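PDB 6ABY: citrate synthase from Metallosphaera sedula, which probably catalyses the condensation of oxaloacetate with acetyl-CoA and water to give citrate and CoA, in the tricarboxylic acid cycle. Local coordinates for residues S33-A38 with R262-K267; N90-L95 with F324-A329; L175-E180 with R332-T337. All coordinates share one frame; numbering follows the deposited sequence.

Overall arrangement
All three contacts lie in the largely helical citrate synthase fold and converge on one bound oxaloacetate. Interaction 1, on helices 34-40 and 261-269, and interaction 3 supply residues that bind oxaloacetate: Arg262 from the first, His179 and Arg332 from the second. Their centres are about 15 Å apart and they touch, Arg262 NH2 lying 4.0 Å from Arg332 NH2, two cationic groups gathered on the same carboxylate. Interaction 2 shares helix 324-343 with interaction 3, the centres again about 15 Å apart, and joins it where Phe328 CD1 meets His176 CD2 at 3.7 Å. Interactions 1 and 2 do not touch; their nearest atoms are about 6 Å apart. His253 and Asn182 also bind the ligand.

Interaction 1 (S33-A38 with R262-K267); sequences SIFDLA and RAKILK. With OAA (oxaloacetate ion), chain F.
Two nearly parallel helices of the citrate synthase fold meet here, 34-40 and the active-site helix 261-269, whose Arg262 binds oxaloacetate; the axes of the short segments pass 10.7 Å apart at 25°. Ile265 fills the space between them with its two branches. One branch ends in CD1, which lies over a face of the Phe35 ring in a CH-pi contact, 4.0 Å from the ring centroid and 28° off the normal. The same methyl reaches Ile34 CG2 at 3.8 Å, while the other branch, the methyl CG2, meets Ala38 CB, also 3.8 Å away. With CG anti to its carbonyl carbon (chi1 -69°), Phe35 brings the ring across to the second helix, where Lys264 CD meets the ring edge at CE1. A serine in place of Phe35 would probably leave Ile265 CD1 without its aromatic cover and Lys264 CD without the ring edge it packs against. Ser33 caps the first helix, its OG accepting from Phe35 N. Val171 of helix 163-174 packs on both Ala38 and Ile265, and Tyr364 of the second subunit packs on Leu37. On the ligand side Arg262 also forms a salt bridge with Asp260 through NH1. That nitrogen makes a weak bond to oxaloacetate O3, whereas Arg262 NH2 donates to oxaloacetate O5 at 2.8 Å, nearly straight.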
loop_
_atom_site.group_PDB
_atom_site.type_symbol
_atom_site.label_atom_id
_atom_site.label_comp_id
_atom_site.label_asym_id
_atom_site.label_seq_id
_atom_site.Cartn_x
_atom_site.Cartn_y
_atom_site.Cartn_z
ATOM N N SER B 33 -25.637 5.853 16.788
ATOM C CA SER B 33 -26.049 4.515 16.320
ATOM C C SER B 33 -26.149 4.544 14.802
ATOM O O SER B 33 -26.723 5.514 14.271
ATOM C CB SER B 33 -27.330 4.091 16.910
ATOM O OG SER B 33 -27.790 2.939 16.211
ATOM N N ILE B 34 -25.645 3.505 14.123
ATOM C CA ILE B 34 -25.728 3.410 12.641
ATOM C C ILE B 34 -27.213 3.417 12.213
ATOM O O ILE B 34 -27.499 3.862 11.085
ATOM C CB ILE B 34 -25.002 2.158 12.113
ATOM C CG1 ILE B 34 -24.760 2.251 10.603
ATOM C CG2 ILE B 34 -25.710 0.874 12.464
ATOM C CD1 ILE B 34 -23.870 3.401 10.237
ATOM N N PHE B 35 -28.096 2.870 13.045
ATOM C CA PHE B 35 -29.568 2.831 12.814
ATOM C C PHE B 35 -30.134 4.250 12.671
ATOM O O PHE B 35 -30.936 4.481 11.755
ATOM C CB PHE B 35 -30.260 2.027 13.910
ATOM C CG PHE B 35 -29.946 0.551 13.838
ATOM C CD1 PHE B 35 -30.625 -0.272 12.955
ATOM C CD2 PHE B 35 -28.989 -0.006 14.661
ATOM C CE1 PHE B 35 -30.339 -1.625 12.886
ATOM C CE2 PHE B 35 -28.702 -1.357 14.584
ATOM C CZ PHE B 35 -29.376 -2.163 13.706
ATOM N N ASP B 36 -29.738 5.160 13.560
ATOM C CA ASP B 36 -30.213 6.562 13.554
ATOM C C ASP B 36 -29.597 7.300 12.367
ATOM O O ASP B 36 -30.250 8.204 11.795
ATOM C CB ASP B 36 -29.849 7.226 14.879
ATOM C CG ASP B 36 -30.665 6.718 16.059
ATOM O OD1 ASP B 36 -31.698 6.060 15.819
ATOM O OD2 ASP B 36 -30.270 7.003 17.201
ATOM N N LEU B 37 -28.341 7.018 12.038
ATOM C CA LEU B 37 -27.691 7.672 10.881
ATOM C C LEU B 37 -28.402 7.213 9.606
ATOM O O LEU B 37 -28.690 8.066 8.768
ATOM C CB LEU B 37 -26.185 7.389 10.902
ATOM C CG LEU B 37 -25.477 8.001 12.107
ATOM C CD1 LEU B 37 -24.014 7.572 12.197
ATOM C CD2 LEU B 37 -25.592 9.514 12.078
ATOM N N ALA B 38 -28.718 5.931 9.488
ATOM C CA ALA B 38 -29.400 5.395 8.302
ATOM C C ALA B 38 -30.753 6.087 8.243
ATOM O O ALA B 38 -31.104 6.527 7.151
ATOM C CB ALA B 38 -29.550 3.913 8.360
ATOM N N ARG B 262 -25.483 -3.651 9.572
ATOM C CA ARG B 262 -25.432 -3.118 8.195
ATOM C C ARG B 262 -26.264 -4.004 7.273
ATOM O O ARG B 262 -26.912 -3.416 6.405
ATOM C CB ARG B 262 -23.989 -2.958 7.705
ATOM C CG ARG B 262 -23.131 -2.097 8.617
ATOM C CD ARG B 262 -21.662 -2.232 8.278
ATOM N NE ARG B 262 -21.207 -3.609 8.450
ATOM C CZ ARG B 262 -19.990 -4.037 8.101
ATOM N NH1 ARG B 262 -19.670 -5.304 8.309
ATOM N NH2 ARG B 262 -19.089 -3.178 7.629
ATOM N N ALA B 263 -26.217 -5.339 7.421
ATOM C CA ALA B 263 -27.015 -6.278 6.581
ATOM C C ALA B 263 -28.508 -6.052 6.855
ATOM O O ALA B 263 -29.309 -6.062 5.925
ATOM C CB ALA B 263 -26.621 -7.704 6.850
ATOM N N LYS B 264 -28.838 -5.808 8.111
ATOM C CA LYS B 264 -30.223 -5.620 8.583
ATOM C C LYS B 264 -30.794 -4.367 7.906
ATOM O O LYS B 264 -31.934 -4.393 7.371
ATOM C CB LYS B 264 -30.179 -5.505 10.110
ATOM C CG LYS B 264 -31.518 -5.726 10.791
ATOM C CD LYS B 264 -31.552 -5.325 12.248
ATOM C CE LYS B 264 -31.168 -6.445 13.193
ATOM N NZ LYS B 264 -31.522 -6.110 14.596
ATOM N N ILE B 265 -30.018 -3.295 7.922
ATOM C CA ILE B 265 -30.442 -1.982 7.366
ATOM C C ILE B 265 -30.535 -2.097 5.842
ATOM O O ILE B 265 -31.606 -1.747 5.290
ATOM C CB ILE B 265 -29.519 -0.867 7.864
ATOM C CG1 ILE B 265 -29.686 -0.686 9.374
ATOM C CG2 ILE B 265 -29.790 0.396 7.059
ATOM C CD1 ILE B 265 -28.547 0.064 10.078
ATOM N N LEU B 266 -29.541 -2.679 5.180
ATOM C CA LEU B 266 -29.595 -2.882 3.701
ATOM C C LEU B 266 -30.839 -3.684 3.310
ATOM O O LEU B 266 -31.495 -3.328 2.309
ATOM C CB LEU B 266 -28.339 -3.614 3.235
ATOM C CG LEU B 266 -27.164 -2.728 2.863
ATOM C CD1 LEU B 266 -25.899 -3.550 2.696
ATOM C CD2 LEU B 266 -27.473 -1.949 1.598
ATOM N N LYS B 267 -31.179 -4.731 4.067
ATOM C CA LYS B 267 -32.329 -5.612 3.708
ATOM C C LYS B 267 -33.618 -4.779 3.748
ATOM O O LYS B 267 -34.466 -4.879 2.839
ATOM C CB LYS B 267 -32.353 -6.820 4.652
ATOM C CG LYS B 267 -33.497 -7.789 4.399
ATOM C CD LYS B 267 -33.699 -8.816 5.487
ATOM C CE LYS B 267 -34.753 -9.843 5.122
ATOM N NZ LYS B 267 -35.063 -10.724 6.276
HETATM O O1 OAA F . -13.731 -7.421 9.377
HETATM O O2 OAA F . -13.803 -5.171 9.369
HETATM O O4 OAA F . -14.437 -3.813 6.191
HETATM O O5 OAA F . -16.511 -3.614 6.685
HETATM O O3 OAA F . -16.516 -6.034 7.533
HETATM C C1 OAA F . -13.890 -6.300 8.803
HETATM C C2 OAA F . -14.234 -6.308 7.326
HETATM C C3 OAA F . -15.480 -5.520 7.139
HETATM C C4 OAA F . -15.477 -4.283 6.645
#

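Interaction 2 (N90-L95 with F324-A329); sequences NPMDIL and FPTIFA. With OAA (oxaloacetate ion), chain F.
Apolar packing joins the N-terminal turns of two helices of the largely helical citrate synthase fold, 91-105 and 324-343, whose short segments have axes 9.3 Å apart at 36°. Thr326 is central to it: its methyl CG2 sits 3.8 Å from Pro91 CB and also faces Met92 SD. Met92 bends at chi2 (-64°) and again at chi3, which folds the thioether along the second helix; its CG meets Pro325 CB at 3.7 Å. One turn on, Leu95 uses a single branch, CD2 resting on Ala329 CB at 3.9 Å and approaching Thr326 CB. Ile127 of helix 112-134 and Leu209 of helix 198-209 pack against the same cluster.

No hydrogen bond crosses between the segments; the polar bonds described here sit at the start of each helix. Asn90 is the N-cap of the first: its OD1 takes Asp93 N in the carbonyl plane, on a lone pair, at 3.2 Å, and Met92 N more weakly. Thr326 OG1 is bonded to Leu323 O, consistent with the methyl being turned to the neighbouring helix.

Facing the active site, the Phe328 ring meets His176 edge-to-face and presents its own edge to oxaloacetate, with Phe328 CZ 3.6 Å from oxaloacetate O4 and in line with the ring plane.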
loop_
_atom_site.group_PDB
_atom_site.type_symbol
_atom_site.label_atom_id
_atom_site.label_comp_id
_atom_site.label_asym_id
_atom_site.label_seq_id
_atom_site.Cartn_x
_atom_site.Cartn_y
_atom_site.Cartn_z
ATOM N N ASN B 90 -8.780 -4.471 -14.369
ATOM C CA ASN B 90 -9.424 -4.674 -13.045
ATOM C C ASN B 90 -9.788 -3.298 -12.493
ATOM O O ASN B 90 -8.937 -2.427 -12.445
ATOM C CB ASN B 90 -8.511 -5.405 -12.070
ATOM C CG ASN B 90 -9.169 -5.623 -10.727
ATOM O OD1 ASN B 90 -9.173 -4.737 -9.889
ATOM N ND2 ASN B 90 -9.643 -6.827 -10.479
ATOM N N PRO B 91 -11.061 -3.004 -12.151
ATOM C CA PRO B 91 -11.421 -1.649 -11.717
ATOM C C PRO B 91 -10.730 -1.188 -10.417
ATOM O O PRO B 91 -10.546 0.010 -10.251
ATOM C CB PRO B 91 -12.933 -1.698 -11.489
ATOM C CG PRO B 91 -13.388 -2.951 -12.241
ATOM C CD PRO B 91 -12.218 -3.912 -12.217
ATOM N N MET B 92 -10.397 -2.112 -9.515
ATOM C CA MET B 92 -9.615 -1.748 -8.297
ATOM C C MET B 92 -8.190 -1.337 -8.720
ATOM O O MET B 92 -7.689 -0.352 -8.159
ATOM C CB MET B 92 -9.591 -2.885 -7.279
ATOM C CG MET B 92 -10.909 -2.995 -6.494
ATOM S SD MET B 92 -11.219 -1.514 -5.463
ATOM C CE MET B 92 -10.586 -2.118 -3.900
ATOM N N ASP B 93 -7.572 -2.014 -9.701
ATOM C CA ASP B 93 -6.262 -1.591 -10.307
ATOM C C ASP B 93 -6.401 -0.202 -10.935
ATOM O O ASP B 93 -5.512 0.669 -10.763
ATOM C CB ASP B 93 -5.753 -2.560 -11.380
ATOM C CG ASP B 93 -5.289 -3.892 -10.807
ATOM O OD1 ASP B 93 -5.083 -3.956 -9.593
ATOM O OD2 ASP B 93 -5.199 -4.861 -11.577
ATOM N N ILE B 94 -7.495 0.040 -11.630
ATOM C CA ILE B 94 -7.734 1.387 -12.216
ATOM C C ILE B 94 -7.835 2.406 -11.081
ATOM O O ILE B 94 -7.259 3.480 -11.210
ATOM C CB ILE B 94 -8.960 1.421 -13.143
ATOM C CG1 ILE B 94 -8.787 0.512 -14.359
ATOM C CG2 ILE B 94 -9.217 2.847 -13.567
ATOM C CD1 ILE B 94 -10.083 0.312 -15.162
ATOM N N LEU B 95 -8.577 2.092 -10.024
ATOM C CA LEU B 95 -8.829 3.085 -8.964
ATOM C C LEU B 95 -7.521 3.350 -8.195
ATOM O O LEU B 95 -7.257 4.522 -7.919
ATOM C CB LEU B 95 -9.938 2.569 -8.047
ATOM C CG LEU B 95 -10.347 3.572 -6.969
ATOM C CD1 LEU B 95 -10.907 4.831 -7.587
ATOM C CD2 LEU B 95 -11.316 2.942 -6.009
ATOM N N PHE B 324 -18.203 -3.404 -7.566
ATOM C CA PHE B 324 -18.669 -3.323 -6.151
ATOM C C PHE B 324 -17.515 -2.991 -5.203
ATOM O O PHE B 324 -17.688 -2.139 -4.338
ATOM C CB PHE B 324 -19.435 -4.578 -5.728
ATOM C CG PHE B 324 -20.689 -4.820 -6.545
ATOM C CD1 PHE B 324 -21.154 -3.860 -7.455
ATOM C CD2 PHE B 324 -21.412 -6.007 -6.428
ATOM C CE1 PHE B 324 -22.300 -4.079 -8.204
ATOM C CE2 PHE B 324 -22.576 -6.210 -7.163
ATOM C CZ PHE B 324 -23.008 -5.256 -8.051
ATOM N N PRO B 325 -16.329 -3.645 -5.300
ATOM C CA PRO B 325 -15.198 -3.272 -4.452
ATOM C C PRO B 325 -14.824 -1.788 -4.547
ATOM O O PRO B 325 -14.483 -1.231 -3.507
ATOM C CB PRO B 325 -14.063 -4.174 -4.957
ATOM C CG PRO B 325 -14.779 -5.397 -5.509
ATOM C CD PRO B 325 -16.039 -4.820 -6.139
ATOM N N THR B 326 -14.888 -1.167 -5.741
ATOM C CA THR B 326 -14.597 0.284 -5.925
ATOM C C THR B 326 -15.651 1.139 -5.220
ATOM O O THR B 326 -15.288 2.196 -4.637
ATOM C CB THR B 326 -14.447 0.725 -7.390
ATOM O OG1 THR B 326 -15.697 0.623 -8.078
ATOM C CG2 THR B 326 -13.345 -0.018 -8.119
ATOM N N ILE B 327 -16.911 0.713 -5.229
ATOM C CA ILE B 327 -17.990 1.490 -4.565
ATOM C C ILE B 327 -17.774 1.456 -3.050
ATOM O O ILE B 327 -17.962 2.508 -2.348
ATOM C CB ILE B 327 -19.368 0.931 -4.944
ATOM C CG1 ILE B 327 -19.610 1.062 -6.442
ATOM C CG2 ILE B 327 -20.432 1.603 -4.107
ATOM C CD1 ILE B 327 -20.826 0.330 -6.985
ATOM N N PHE B 328 -17.357 0.299 -2.552
ATOM C CA PHE B 328 -16.934 0.112 -1.149
ATOM C C PHE B 328 -15.818 1.116 -0.845
ATOM O O PHE B 328 -15.907 1.857 0.138
ATOM C CB PHE B 328 -16.625 -1.375 -0.932
ATOM C CG PHE B 328 -16.360 -1.817 0.485
ATOM C CD1 PHE B 328 -16.827 -3.031 0.952
ATOM C CD2 PHE B 328 -15.617 -1.037 1.356
ATOM C CE1 PHE B 328 -16.548 -3.454 2.247
ATOM C CE2 PHE B 328 -15.333 -1.464 2.647
ATOM C CZ PHE B 328 -15.781 -2.681 3.088
ATOM N N ALA B 329 -14.793 1.209 -1.677
ATOM C CA ALA B 329 -13.677 2.141 -1.419
ATOM C C ALA B 329 -14.204 3.589 -1.420
ATOM O O ALA B 329 -13.675 4.422 -0.638
ATOM C CB ALA B 329 -12.566 1.936 -2.407
HETATM O O1 OAA F . -13.731 -7.421 9.377
HETATM O O2 OAA F . -13.803 -5.171 9.369
HETATM O O4 OAA F . -14.437 -3.813 6.191
HETATM O O5 OAA F . -16.511 -3.614 6.685
HETATM O O3 OAA F . -16.516 -6.034 7.533
HETATM C C1 OAA F . -13.890 -6.300 8.803
HETATM C C2 OAA F . -14.234 -6.308 7.326
HETATM C C3 OAA F . -15.480 -5.520 7.139
HETATM C C4 OAA F . -15.477 -4.283 6.645
#

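Interaction 3 (L175-E180 with R332-T337); sequences LHMDHE and RVIGWT. With OAA (oxaloacetate ion), chain F.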
loop_
_atom_site.group_PDB
_atom_site.type_symbol
_atom_site.label_atom_id
_atom_site.label_comp_id
_atom_site.label_asym_id
_atom_site.label_seq_id
_atom_site.Cartn_x
_atom_site.Cartn_y
_atom_site.Cartn_z
ATOM N N LEU B 175 -23.321 3.086 5.322
ATOM C CA LEU B 175 -23.081 1.796 6.012
ATOM C C LEU B 175 -21.638 1.314 5.811
ATOM O O LEU B 175 -21.235 0.472 6.628
ATOM C CB LEU B 175 -24.059 0.742 5.510
ATOM C CG LEU B 175 -25.517 0.964 5.905
ATOM C CD1 LEU B 175 -26.389 -0.117 5.322
ATOM C CD2 LEU B 175 -25.703 1.076 7.406
ATOM N N HIS B 176 -20.926 1.763 4.757
ATOM C CA HIS B 176 -19.572 1.266 4.409
ATOM C C HIS B 176 -18.488 2.282 4.800
ATOM O O HIS B 176 -17.310 1.994 4.585
ATOM C CB HIS B 176 -19.489 0.902 2.928
ATOM C CG HIS B 176 -20.283 -0.294 2.538
ATOM N ND1 HIS B 176 -21.625 -0.216 2.232
ATOM C CD2 HIS B 176 -19.919 -1.578 2.340
ATOM C CE1 HIS B 176 -22.061 -1.418 1.905
ATOM N NE2 HIS B 176 -21.038 -2.273 1.975
ATOM N N MET B 177 -18.843 3.410 5.412
ATOM C CA MET B 177 -17.863 4.488 5.642
ATOM C C MET B 177 -16.740 4.049 6.590
ATOM O O MET B 177 -15.570 4.487 6.346
ATOM C CB MET B 177 -18.529 5.764 6.156
ATOM C CG MET B 177 -19.143 6.536 5.041
ATOM S SD MET B 177 -19.988 8.047 5.582
ATOM C CE MET B 177 -20.701 8.596 4.052
ATOM N N ASP B 178 -17.048 3.337 7.676
ATOM C CA ASP B 178 -15.980 2.877 8.601
ATOM C C ASP B 178 -16.405 1.585 9.269
ATOM O O ASP B 178 -17.637 1.344 9.513
ATOM C CB ASP B 178 -15.533 3.893 9.675
ATOM C CG ASP B 178 -14.159 3.511 10.249
ATOM O OD1 ASP B 178 -13.205 3.346 9.409
ATOM O OD2 ASP B 178 -14.035 3.273 11.493
ATOM N N HIS B 179 -15.404 0.779 9.592
ATOM C CA HIS B 179 -15.634 -0.399 10.451
ATOM C C HIS B 179 -14.410 -0.669 11.330
ATOM O O HIS B 179 -14.065 -1.825 11.486
ATOM C CB HIS B 179 -16.085 -1.555 9.569
ATOM C CG HIS B 179 -17.044 -2.443 10.264
ATOM N ND1 HIS B 179 -16.816 -3.813 10.415
ATOM C CD2 HIS B 179 -18.214 -2.169 10.878
ATOM C CE1 HIS B 179 -17.841 -4.344 11.064
ATOM N NE2 HIS B 179 -18.749 -3.368 11.283
ATOM N N GLU B 180 -13.848 0.379 11.923
ATOM C CA GLU B 180 -12.795 0.299 12.966
ATOM C C GLU B 180 -11.577 -0.343 12.283
ATOM O O GLU B 180 -11.227 0.077 11.102
ATOM C CB GLU B 180 -13.381 -0.397 14.215
ATOM C CG GLU B 180 -12.779 0.075 15.540
ATOM C CD GLU B 180 -13.383 -0.490 16.839
ATOM O OE1 GLU B 180 -14.539 -1.017 16.804
ATOM O OE2 GLU B 180 -12.716 -0.388 17.911
ATOM N N ARG B 332 -15.448 3.877 2.145
ATOM C CA ARG B 332 -14.489 3.532 3.219
ATOM C C ARG B 332 -13.321 4.526 3.262
ATOM O O ARG B 332 -12.669 4.611 4.325
ATOM C CB ARG B 332 -13.991 2.095 3.051
ATOM C CG ARG B 332 -13.101 1.617 4.195
ATOM C CD ARG B 332 -13.732 1.759 5.587
ATOM N NE ARG B 332 -14.982 1.013 5.729
ATOM C CZ ARG B 332 -15.055 -0.298 5.955
ATOM N NH1 ARG B 332 -13.959 -1.040 6.034
ATOM N NH2 ARG B 332 -16.228 -0.887 6.020
ATOM N N VAL B 333 -13.021 5.215 2.163
ATOM C CA VAL B 333 -11.947 6.254 2.115
ATOM C C VAL B 333 -12.154 7.293 3.232
ATOM O O VAL B 333 -11.159 7.827 3.750
ATOM C CB VAL B 333 -11.828 6.927 0.739
ATOM C CG1 VAL B 333 -13.063 7.743 0.336
ATOM C CG2 VAL B 333 -10.604 7.805 0.681
ATOM N N ILE B 334 -13.408 7.598 3.578
ATOM C CA ILE B 334 -13.729 8.546 4.674
ATOM C C ILE B 334 -13.210 7.963 5.986
ATOM O O ILE B 334 -12.493 8.675 6.685
ATOM C CB ILE B 334 -15.244 8.808 4.734
ATOM C CG1 ILE B 334 -15.686 9.462 3.424
ATOM C CG2 ILE B 334 -15.546 9.654 5.966
ATOM C CD1 ILE B 334 -17.158 9.395 3.157
ATOM N N GLY B 335 -13.568 6.711 6.271
ATOM C CA GLY B 335 -13.107 5.967 7.451
ATOM C C GLY B 335 -11.587 5.880 7.470
ATOM O O GLY B 335 -10.972 6.206 8.507
ATOM N N TRP B 336 -10.975 5.486 6.359
ATOM C CA TRP B 336 -9.492 5.391 6.272
ATOM C C TRP B 336 -8.828 6.717 6.661
ATOM O O TRP B 336 -7.889 6.704 7.470
ATOM C CB TRP B 336 -8.999 4.993 4.890
ATOM C CG TRP B 336 -9.330 3.594 4.515
ATOM C CD1 TRP B 336 -9.577 2.538 5.333
ATOM C CD2 TRP B 336 -9.356 3.091 3.175
ATOM N NE1 TRP B 336 -9.816 1.419 4.581
ATOM C CE2 TRP B 336 -9.635 1.719 3.261
ATOM C CE3 TRP B 336 -9.132 3.677 1.930
ATOM C CZ2 TRP B 336 -9.829 0.941 2.124
ATOM C CZ3 TRP B 336 -9.286 2.904 0.807
ATOM C CH2 TRP B 336 -9.619 1.553 0.911
ATOM N N THR B 337 -9.256 7.814 6.057
ATOM C CA THR B 337 -8.603 9.131 6.222
ATOM C C THR B 337 -8.891 9.670 7.630
ATOM O O THR B 337 -8.001 10.369 8.192
ATOM C CB THR B 337 -9.012 10.079 5.092
ATOM O OG1 THR B 337 -10.446 10.070 4.974
ATOM C CG2 THR B 337 -8.372 9.664 3.784
HETATM O O1 OAA F . -13.731 -7.421 9.377
HETATM O O2 OAA F . -13.803 -5.171 9.369
HETATM O O4 OAA F . -14.437 -3.813 6.191
HETATM O O5 OAA F . -16.511 -3.614 6.685
HETATM O O3 OAA F . -16.516 -6.034 7.533
HETATM C C1 OAA F . -13.890 -6.300 8.803
HETATM C C2 OAA F . -14.234 -6.308 7.326
HETATM C C3 OAA F . -15.480 -5.520 7.139
HETATM C C4 OAA F . -15.477 -4.283 6.645
HETATM O O HOH W 1 -18.806 -0.118 7.563
#
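The loop 175-180 runs against helix 324-343 at Gly335, whose N donates a weak hydrogen bond to Met177 O at 3.0 Å; the absence of a CB lets Met177 O and Asp178 OD1 lie close against this glycine. Arg332 leaves the helix with CG anti to the backbone N (chi1 -174°) and bends at chi2 and chi3, which curls its guanidinium over the loop. There NE donates to His176 O at 2.8 Å, from above the carbonyl plane, and His179 N lies over the centre of one guanidinium face. The remaining nitrogens grip one carboxylate of oxaloacetate, Arg332 NH1 to O4 and Arg332 NH2 to O5, each 2.8 Å and nearly straight. A water donates to Leu175 O and Asp178 O and is held weakly by Arg332 NH2. His179 ND1 reaches oxaloacetate O2 through a long, weak bond of 3.5 Å, while its NE2 is bonded to Tyr256. Asp178 OD2 closes an Asx turn by accepting from Glu180 N and is bonded to Thr18 and His339. Away from the ligand, Met177 CE packs on Ile334 CD1 at 3.7 Å. The NE bond probably limits rotation of the guanidinium, consistent with its orienting both nitrogens toward the carboxylate, whose charge Arg332 and Arg262 probably balance together.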